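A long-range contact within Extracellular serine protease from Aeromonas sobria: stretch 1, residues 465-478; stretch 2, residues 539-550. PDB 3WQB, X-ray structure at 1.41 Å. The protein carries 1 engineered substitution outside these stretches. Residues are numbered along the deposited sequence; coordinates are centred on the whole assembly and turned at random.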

ATOM      1  N   ARG A 465      12.985  -5.632  26.466  1.00 12.43           N
ATOM      2  CA  ARG A 465      14.331  -5.169  26.169  1.00 12.48           C
ATOM      3  C   ARG A 465      14.891  -5.855  24.932  1.00 12.73           C
ATOM      4  O   ARG A 465      14.815  -7.077  24.794  1.00 13.58           O
ATOM      5  CB  ARG A 465      15.275  -5.417  27.352  1.00 12.47           C
ATOM      6  CG  ARG A 465      16.663  -4.846  27.123  1.00 13.17           C
ATOM      7  CD  ARG A 465      17.522  -4.880  28.373  1.00 14.02           C
ATOM      8  NE  ARG A 465      18.839  -4.290  28.114  1.00 15.24           N
ATOM      9  CZ  ARG A 465      19.920  -4.953  27.709  1.00 15.97           C
ATOM     10  NH1 ARG A 465      19.886  -6.267  27.507  1.00 16.98           N
ATOM     11  NH2 ARG A 465      21.049  -4.287  27.499  1.00 17.11           N
ATOM     12  N   ILE A 466      15.454  -5.051  24.037  1.00 12.52           N
ATOM     13  CA  ILE A 466      16.250  -5.572  22.929  1.00 13.56           C
ATOM     14  C   ILE A 466      17.722  -5.450  23.325  1.00 14.21           C
ATOM     15  O   ILE A 466      18.214  -4.345  23.582  1.00 14.44           O
ATOM     16  CB  ILE A 466      15.951  -4.799  21.608  1.00 13.24           C
ATOM     17  CG1 ILE A 466      14.494  -5.018  21.148  1.00 14.49           C
ATOM     18  CG2 ILE A 466      16.977  -5.143  20.517  1.00 13.61           C
ATOM     19  CD1 ILE A 466      14.160  -6.416  20.651  1.00 15.79           C
ATOM     20  N   ALA A 467      18.422  -6.582  23.386  1.00 15.55           N
ATOM     21  CA  ALA A 467      19.803  -6.595  23.874  1.00 17.46           C
ATOM     22  C   ALA A 467      20.822  -6.251  22.800  1.00 18.92           C
ATOM     23  O   ALA A 467      21.875  -5.679  23.100  1.00 19.86           O
ATOM     24  CB  ALA A 467      20.133  -7.953  24.483  1.00 17.28           C
ATOM     25  N   THR A 468      20.494  -6.603  21.557  1.00 20.21           N
ATOM     26  CA  THR A 468      21.428  -6.535  20.434  1.00 21.47           C
ATOM     27  C   THR A 468      21.675  -5.090  20.039  1.00 21.72           C
ATOM     28  O   THR A 468      20.716  -4.327  19.837  1.00 21.93           O
ATOM     29  CB  THR A 468      20.899  -7.321  19.198  1.00 21.69           C
ATOM     30  OG1 THR A 468      20.511  -8.640  19.600  1.00 22.62           O
ATOM     31  CG2 THR A 468      21.964  -7.438  18.109  1.00 22.40           C
ATOM     32  N   PRO A 469      22.959  -4.704  19.924  1.00 21.94           N
ATOM     33  CA  PRO A 469      23.217  -3.425  19.297  1.00 21.54           C
ATOM     34  C   PRO A 469      22.850  -3.557  17.828  1.00 20.85           C
ATOM     35  O   PRO A 469      23.329  -4.462  17.132  1.00 22.29           O
ATOM     36  CB  PRO A 469      24.728  -3.225  19.491  1.00 21.40           C
ATOM     37  CG  PRO A 469      25.285  -4.590  19.635  1.00 22.40           C
ATOM     38  CD  PRO A 469      24.204  -5.410  20.290  1.00 21.94           C
ATOM     39  N   LEU A 470      21.935  -2.705  17.392  1.00 18.99           N
ATOM     40  CA  LEU A 470      21.546  -2.648  15.989  1.00 16.91           C
ATOM     41  C   LEU A 470      21.070  -1.251  15.673  1.00 15.83           C
ATOM     42  O   LEU A 470      20.431  -0.612  16.509  1.00 16.15           O
ATOM     43  CB  LEU A 470      20.419  -3.646  15.703  1.00 17.47           C
ATOM     44  CG  LEU A 470      20.313  -4.179  14.275  1.00 16.89           C
ATOM     45  CD1 LEU A 470      21.490  -5.105  13.970  1.00 16.82           C
ATOM     46  CD2 LEU A 470      18.994  -4.914  14.047  1.00 17.28           C
ATOM     47  N   THR A 471      21.367  -0.784  14.464  1.00 13.80           N
ATOM     48  CA  THR A 471      20.789   0.445  13.945  1.00 12.90           C
ATOM     49  C   THR A 471      19.472   0.065  13.296  1.00 12.00           C
ATOM     50  O   THR A 471      19.425  -0.801  12.426  1.00 12.25           O
ATOM     51  CB  THR A 471      21.727   1.101  12.935  1.00 12.96           C
ATOM     52  OG1 THR A 471      22.944   1.449  13.609  1.00 14.97           O
ATOM     53  CG2 THR A 471      21.086   2.352  12.317  1.00 13.84           C
ATOM     54  N   VAL A 472      18.400   0.712  13.741  1.00 11.27           N
ATOM     55  CA  VAL A 472      17.051   0.395  13.292  1.00 11.50           C
ATOM     56  C   VAL A 472      16.798   0.907  11.878  1.00 11.47           C
ATOM     57  O   VAL A 472      17.209   2.016  11.514  1.00 11.89           O
ATOM     58  CB  VAL A 472      15.988   1.014  14.235  1.00 11.34           C
ATOM     59  CG1 VAL A 472      14.578   0.737  13.722  1.00 13.07           C
ATOM     60  CG2 VAL A 472      16.139   0.496  15.657  1.00 12.50           C
ATOM     61  N   GLU A 473      16.126   0.088  11.081  1.00 11.37           N
ATOM     62  CA  GLU A 473      15.499   0.579   9.858  1.00 12.20           C
ATOM     63  C   GLU A 473      13.995   0.641  10.088  1.00 11.84           C
ATOM     64  O   GLU A 473      13.393   1.717  10.004  1.00 12.75           O
ATOM     65  CB  GLU A 473      15.875  -0.284   8.651  1.00 12.72           C
ATOM     66  CG  GLU A 473      17.353  -0.142   8.274  1.00 13.63           C
ATOM     67  CD  GLU A 473      17.889  -1.286   7.434  1.00 14.70           C
ATOM     68  OE1 GLU A 473      17.204  -1.736   6.489  1.00 15.11           O
ATOM     69  OE2 GLU A 473      19.021  -1.723   7.714  1.00 15.78           O
ATOM     70  N   ALA A 474      13.382  -0.501  10.407  1.00 10.90           N
ATOM     71  CA  ALA A 474      11.953  -0.529  10.677  1.00 10.80           C
ATOM     72  C   ALA A 474      11.691  -1.439  11.855  1.00 10.77           C
ATOM     73  O   ALA A 474      12.529  -2.286  12.201  1.00 11.06           O
ATOM     74  CB  ALA A 474      11.175  -1.002   9.447  1.00 11.52           C
ATOM     75  N   VAL A 475      10.541  -1.237  12.488  1.00 10.29           N
ATOM     76  CA  VAL A 475      10.064  -2.163  13.510  1.00 11.12           C
ATOM     77  C   VAL A 475       8.684  -2.685  13.146  1.00 10.97           C
ATOM     78  O   VAL A 475       7.821  -1.928  12.669  1.00 10.83           O
ATOM     79  CB  VAL A 475      10.053  -1.554  14.954  1.00 12.06           C
ATOM     80  CG1 VAL A 475      11.457  -1.188  15.399  1.00 13.35           C
ATOM     81  CG2 VAL A 475       9.148  -0.349  15.051  1.00 13.52           C
ATOM     82  N   GLN A 476       8.484  -3.978  13.375  1.00 11.06           N
ATOM     83  CA  GLN A 476       7.180  -4.602  13.260  1.00 11.19           C
ATOM     84  C   GLN A 476       6.705  -5.001  14.637  1.00 11.60           C
ATOM     85  O   GLN A 476       7.502  -5.416  15.492  1.00 12.01           O
ATOM     86  CB  GLN A 476       7.234  -5.841  12.376  1.00 11.63           C
ATOM     87  CG  GLN A 476       7.562  -5.552  10.921  1.00 11.14           C
ATOM     88  CD  GLN A 476       7.866  -6.811  10.150  1.00 12.55           C
ATOM     89  OE1 GLN A 476       8.646  -7.646  10.608  1.00 13.14           O
ATOM     90  NE2 GLN A 476       7.273  -6.949   8.966  1.00 12.68           N
ATOM     91  N   VAL A 477       5.402  -4.862  14.839  1.00 12.02           N
ATOM     92  CA  VAL A 477       4.746  -5.259  16.075  1.00 13.21           C
ATOM     93  C   VAL A 477       3.525  -6.098  15.717  1.00 13.12           C
ATOM     94  O   VAL A 477       2.796  -5.776  14.770  1.00 14.85           O
ATOM     95  CB  VAL A 477       4.333  -4.007  16.906  1.00 13.99           C
ATOM     96  CG1 VAL A 477       3.338  -4.326  17.992  1.00 16.05           C
ATOM     97  CG2 VAL A 477       5.548  -3.345  17.521  1.00 14.03           C
ATOM     98  N   MET A 478       3.307  -7.184  16.454  1.00 12.62           N
ATOM     99  CA  MET A 478       2.025  -7.886  16.398  1.00 13.23           C
ATOM    100  C   MET A 478       1.340  -7.685  17.731  1.00 12.84           C
ATOM    101  O   MET A 478       2.005  -7.692  18.767  1.00 13.06           O
ATOM    102  CB  MET A 478       2.210  -9.374  16.114  1.00 13.62           C
ATOM    103  CG  MET A 478       2.672  -9.643  14.695  1.00 15.19           C
ATOM    104  SD  MET A 478       2.761 -11.401  14.344  1.00 19.35           S
ATOM    105  CE  MET A 478       4.066 -11.946  15.448  1.00 19.78           C
ATOM    106  N   TYR A 539      13.928   5.090  12.230  1.00  9.66           N
ATOM    107  CA  TYR A 539      15.016   4.897  11.284  1.00 10.39           C
ATOM    108  C   TYR A 539      16.296   5.578  11.745  1.00 10.79           C
ATOM    109  O   TYR A 539      16.335   6.798  11.939  1.00 11.47           O
ATOM    110  CB  TYR A 539      14.592   5.442   9.920  1.00 10.59           C
ATOM    111  CG  TYR A 539      15.488   5.036   8.777  1.00 10.48           C
ATOM    112  CD1 TYR A 539      15.183   3.921   8.001  1.00 11.74           C
ATOM    113  CD2 TYR A 539      16.648   5.761   8.472  1.00 12.36           C
ATOM    114  CE1 TYR A 539      16.004   3.541   6.947  1.00 12.10           C
ATOM    115  CE2 TYR A 539      17.478   5.383   7.412  1.00 12.24           C
ATOM    116  CZ  TYR A 539      17.143   4.278   6.653  1.00 11.51           C
ATOM    117  OH  TYR A 539      17.947   3.891   5.608  1.00 13.86           O
ATOM    118  N   GLY A 540      17.353   4.778  11.893  1.00 11.17           N
ATOM    119  CA  GLY A 540      18.660   5.298  12.261  1.00 11.46           C
ATOM    120  C   GLY A 540      18.990   5.221  13.742  1.00 11.96           C
ATOM    121  O   GLY A 540      20.145   5.374  14.122  1.00 12.88           O
ATOM    122  N   GLU A 541      17.978   5.026  14.584  1.00 11.48           N
ATOM    123  CA  GLU A 541      18.186   4.934  16.037  1.00 11.80           C
ATOM    124  C   GLU A 541      18.854   3.619  16.440  1.00 12.08           C
ATOM    125  O   GLU A 541      18.809   2.638  15.700  1.00 12.01           O
ATOM    126  CB  GLU A 541      16.845   5.056  16.777  1.00 11.63           C
ATOM    127  CG  GLU A 541      16.221   6.439  16.700  1.00 12.66           C
ATOM    128  CD  GLU A 541      15.070   6.654  17.658  1.00 12.41           C
ATOM    129  OE1 GLU A 541      14.731   5.746  18.455  1.00 12.46           O
ATOM    130  OE2 GLU A 541      14.485   7.753  17.605  1.00 13.07           O
ATOM    131  N   SER A 542      19.453   3.600  17.630  1.00 13.10           N
ATOM    132  CA  SER A 542      19.953   2.370  18.219  1.00 13.95           C
ATOM    133  C   SER A 542      18.785   1.564  18.786  1.00 13.29           C
ATOM    134  O   SER A 542      17.903   2.114  19.455  1.00 13.92           O
ATOM    135  CB  SER A 542      20.965   2.670  19.320  1.00 14.67           C
ATOM    136  OG  SER A 542      21.304   1.479  20.020  1.00 17.65           O
ATOM    137  N   ALA A 543      18.783   0.264  18.519  1.00 13.31           N
ATOM    138  CA  ALA A 543      17.728  -0.631  18.991  1.00 13.44           C
ATOM    139  C   ALA A 543      17.878  -1.048  20.452  1.00 13.55           C
ATOM    140  O   ALA A 543      16.922  -1.512  21.062  1.00 13.54           O
ATOM    141  CB  ALA A 543      17.665  -1.876  18.113  1.00 13.21           C
ATOM    142  N   GLN A 544      19.076  -0.885  21.010  1.00 13.99           N
ATOM    143  CA  GLN A 544      19.396  -1.467  22.312  1.00 14.52           C
ATOM    144  C   GLN A 544      18.696  -0.748  23.449  1.00 14.21           C
ATOM    145  O   GLN A 544      18.800   0.468  23.587  1.00 14.83           O
ATOM    146  CB  GLN A 544      20.904  -1.462  22.522  1.00 15.20           C
ATOM    147  CG  GLN A 544      21.379  -2.239  23.730  1.00 17.76           C
ATOM    148  CD  GLN A 544      22.888  -2.243  23.816  1.00 20.84           C
ATOM    149  OE1 GLN A 544      23.504  -1.210  24.071  1.00 23.80           O
ATOM    150  NE2 GLN A 544      23.492  -3.398  23.573  1.00 22.91           N
ATOM    151  N   GLY A 545      17.999  -1.521  24.276  1.00 13.49           N
ATOM    152  CA  GLY A 545      17.272  -0.969  25.401  1.00 12.97           C
ATOM    153  C   GLY A 545      15.816  -1.365  25.375  1.00 12.11           C
ATOM    154  O   GLY A 545      15.414  -2.291  24.662  1.00 12.55           O
ATOM    155  N   THR A 546      15.021  -0.649  26.160  1.00 12.09           N
ATOM    156  CA  THR A 546      13.630  -1.006  26.342  1.00 12.45           C
ATOM    157  C   THR A 546      12.702  -0.333  25.338  1.00 11.79           C
ATOM    158  O   THR A 546      12.823   0.870  25.065  1.00 13.06           O
ATOM    159  CB  THR A 546      13.143  -0.707  27.773  1.00 12.52           C
ATOM    160  OG1 THR A 546      13.506   0.629  28.145  1.00 14.39           O
ATOM    161  CG2 THR A 546      13.758  -1.677  28.788  1.00 13.73           C
ATOM    162  N   TRP A 547      11.804  -1.140  24.789  1.00 11.51           N
ATOM    163  CA  TRP A 547      10.735  -0.696  23.899  1.00 11.45           C
ATOM    164  C   TRP A 547       9.396  -0.909  24.593  1.00 11.52           C
ATOM    165  O   TRP A 547       9.156  -1.963  25.185  1.00 11.90           O
ATOM    166  CB  TRP A 547      10.769  -1.516  22.617  1.00 11.62           C
ATOM    167  CG  TRP A 547      11.961  -1.268  21.745  1.00 11.15           C
ATOM    168  CD1 TRP A 547      13.225  -1.754  21.914  1.00 12.02           C
ATOM    169  CD2 TRP A 547      11.975  -0.512  20.534  1.00 10.87           C
ATOM    170  NE1 TRP A 547      14.040  -1.319  20.892  1.00 11.55           N
ATOM    171  CE2 TRP A 547      13.292  -0.559  20.026  1.00 11.60           C
ATOM    172  CE3 TRP A 547      10.996   0.213  19.831  1.00 11.13           C
ATOM    173  CZ2 TRP A 547      13.661   0.104  18.848  1.00 11.96           C
ATOM    174  CZ3 TRP A 547      11.361   0.872  18.666  1.00 11.00           C
ATOM    175  CH2 TRP A 547      12.684   0.804  18.182  1.00 12.54           C
ATOM    176  N   ARG A 548       8.521   0.087  24.533  1.00 11.51           N
ATOM    177  CA  ARG A 548       7.255   0.019  25.249  1.00 11.77           C
ATOM    178  C   ARG A 548       6.050   0.177  24.331  1.00 11.28           C
ATOM    179  O   ARG A 548       5.977   1.124  23.548  1.00 11.72           O
ATOM    180  CB  ARG A 548       7.219   1.080  26.358  1.00 12.40           C
ATOM    181  CG  ARG A 548       5.936   1.102  27.179  1.00 13.83           C
ATOM    182  CD  ARG A 548       6.016   2.082  28.330  1.00 16.52           C
ATOM    183  NE  ARG A 548       5.955   3.483  27.912  1.00 17.53           N
ATOM    184  CZ  ARG A 548       6.987   4.328  27.936  1.00 18.64           C
ATOM    185  NH1 ARG A 548       8.184   3.907  28.331  1.00 19.68           N
ATOM    186  NH2 ARG A 548       6.829   5.590  27.545  1.00 19.33           N
ATOM    187  N   LEU A 549       5.121  -0.766  24.421  1.00 11.04           N
ATOM    188  CA  LEU A 549       3.837  -0.646  23.741  1.00 11.37           C
ATOM    189  C   LEU A 549       2.827  -0.011  24.680  1.00 11.30           C
ATOM    190  O   LEU A 549       2.751  -0.370  25.857  1.00 12.12           O
ATOM    191  CB  LEU A 549       3.332  -2.021  23.311  1.00 12.05           C
ATOM    192  CG  LEU A 549       2.094  -2.013  22.412  1.00 12.79           C
ATOM    193  CD1 LEU A 549       2.466  -1.601  20.988  1.00 14.62           C
ATOM    194  CD2 LEU A 549       1.433  -3.373  22.425  1.00 14.50           C
ATOM    195  N   GLU A 550       2.051   0.929  24.152  1.00 11.48           N
ATOM    196  CA  GLU A 550       1.037   1.617  24.935  1.00 11.26           C
ATOM    197  C   GLU A 550      -0.293   1.489  24.220  1.00 11.25           C
ATOM    198  O   GLU A 550      -0.365   1.736  23.021  1.00 11.69           O
ATOM    199  CB  GLU A 550       1.401   3.099  25.095  1.00 11.42           C
ATOM    200  CG  GLU A 550       2.589   3.346  25.995  1.00 13.34           C
ATOM    201  CD  GLU A 550       2.859   4.814  26.262  1.00 15.28           C
ATOM    202  OE1 GLU A 550       2.202   5.698  25.661  1.00 17.03           O
ATOM    203  OE2 GLU A 550       3.734   5.089  27.105  1.00 16.72           O
TER

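The two stretches are joined by backbone hydrogen bonds in two short antiparallel segments, out of register with each other by two residues, and by an apolar cluster centred on Ala-543 and Trp-547; the two stretches bury 889 Å² between them, both sides summed.

In the first segment Ile-466 and Gly-545 form a hydrogen-bonded pair, Ile-466 N donating to Gly-545 O (2.8 Å) and Gly-545 N to Ile-466 O (2.9 Å), both nearly linear. Arg-465 and Thr-546 follow as a non-hydrogen-bonded pair, their CA atoms 4.2 Å apart and their side chains on the same, exposed face. The second segment is built round the bridge between Thr-471 and Ser-542. Here Ala-543 N donates to Leu-470 O (2.7 Å), Val-472 N to Glu-541 O (2.8 Å) and Gly-540 N to Val-472 O (2.8 Å). CA-H...O contacts supplement these bonds, as between Thr-471 CA and Glu-541 O at 3.4 Å.

Between the segments the first stretch loops outward through Ala-467, Thr-468 and Pro-469, whose CB atoms point away from the partner. Gln-544 reaches this loop with an extended side chain (chi1 and chi2 both t), and its NE2 donates to Ala-467 O at 2.8 Å. An amide suits the position because its NH2 group can satisfy a loop carbonyl, while the extended methylenes carry it there; Gln-544 CG also lies 4.3 Å from Arg-465 NH2.

The buried side chains pack beneath this framework. The small methyl of Ala-543 points toward the first stretch, where its CB meets Val-472 CG2 at 3.7 Å and both Ile-466 CG2 and Leu-470 CB at 4.1 Å. The Trp-547 indole extends the cluster: Ile-466 CG1 lies 3.6 Å from its CD1, Val-475 CG1 lies 3.6 Å from its CH2, and Val-472 CG2 approaches the ring edge, 4.1 Å from CZ2. Its one polar atom is not left unpaired in this apolar setting, since Trp-547 NE1 donates to Ala-543 O at 2.9 Å, a bond that also ties the indole to the turn carrying Ala-543. Farther along, where the backbones have separated to 9.0 Å between the CA atoms of Val-477 and Leu-549, only side chains reach across, with Val-477 CG1 4.1 Å from Leu-549 CD1.

Gly-540 and Gly-545 both have positive phi angles (97° and 125°), and at these backbone angles a CB would be jammed against the preceding carbonyl oxygen. Glycine therefore allows both chain conformations; the N atoms of both residues also donate across the contact, to Val-472 O and Ile-466 O.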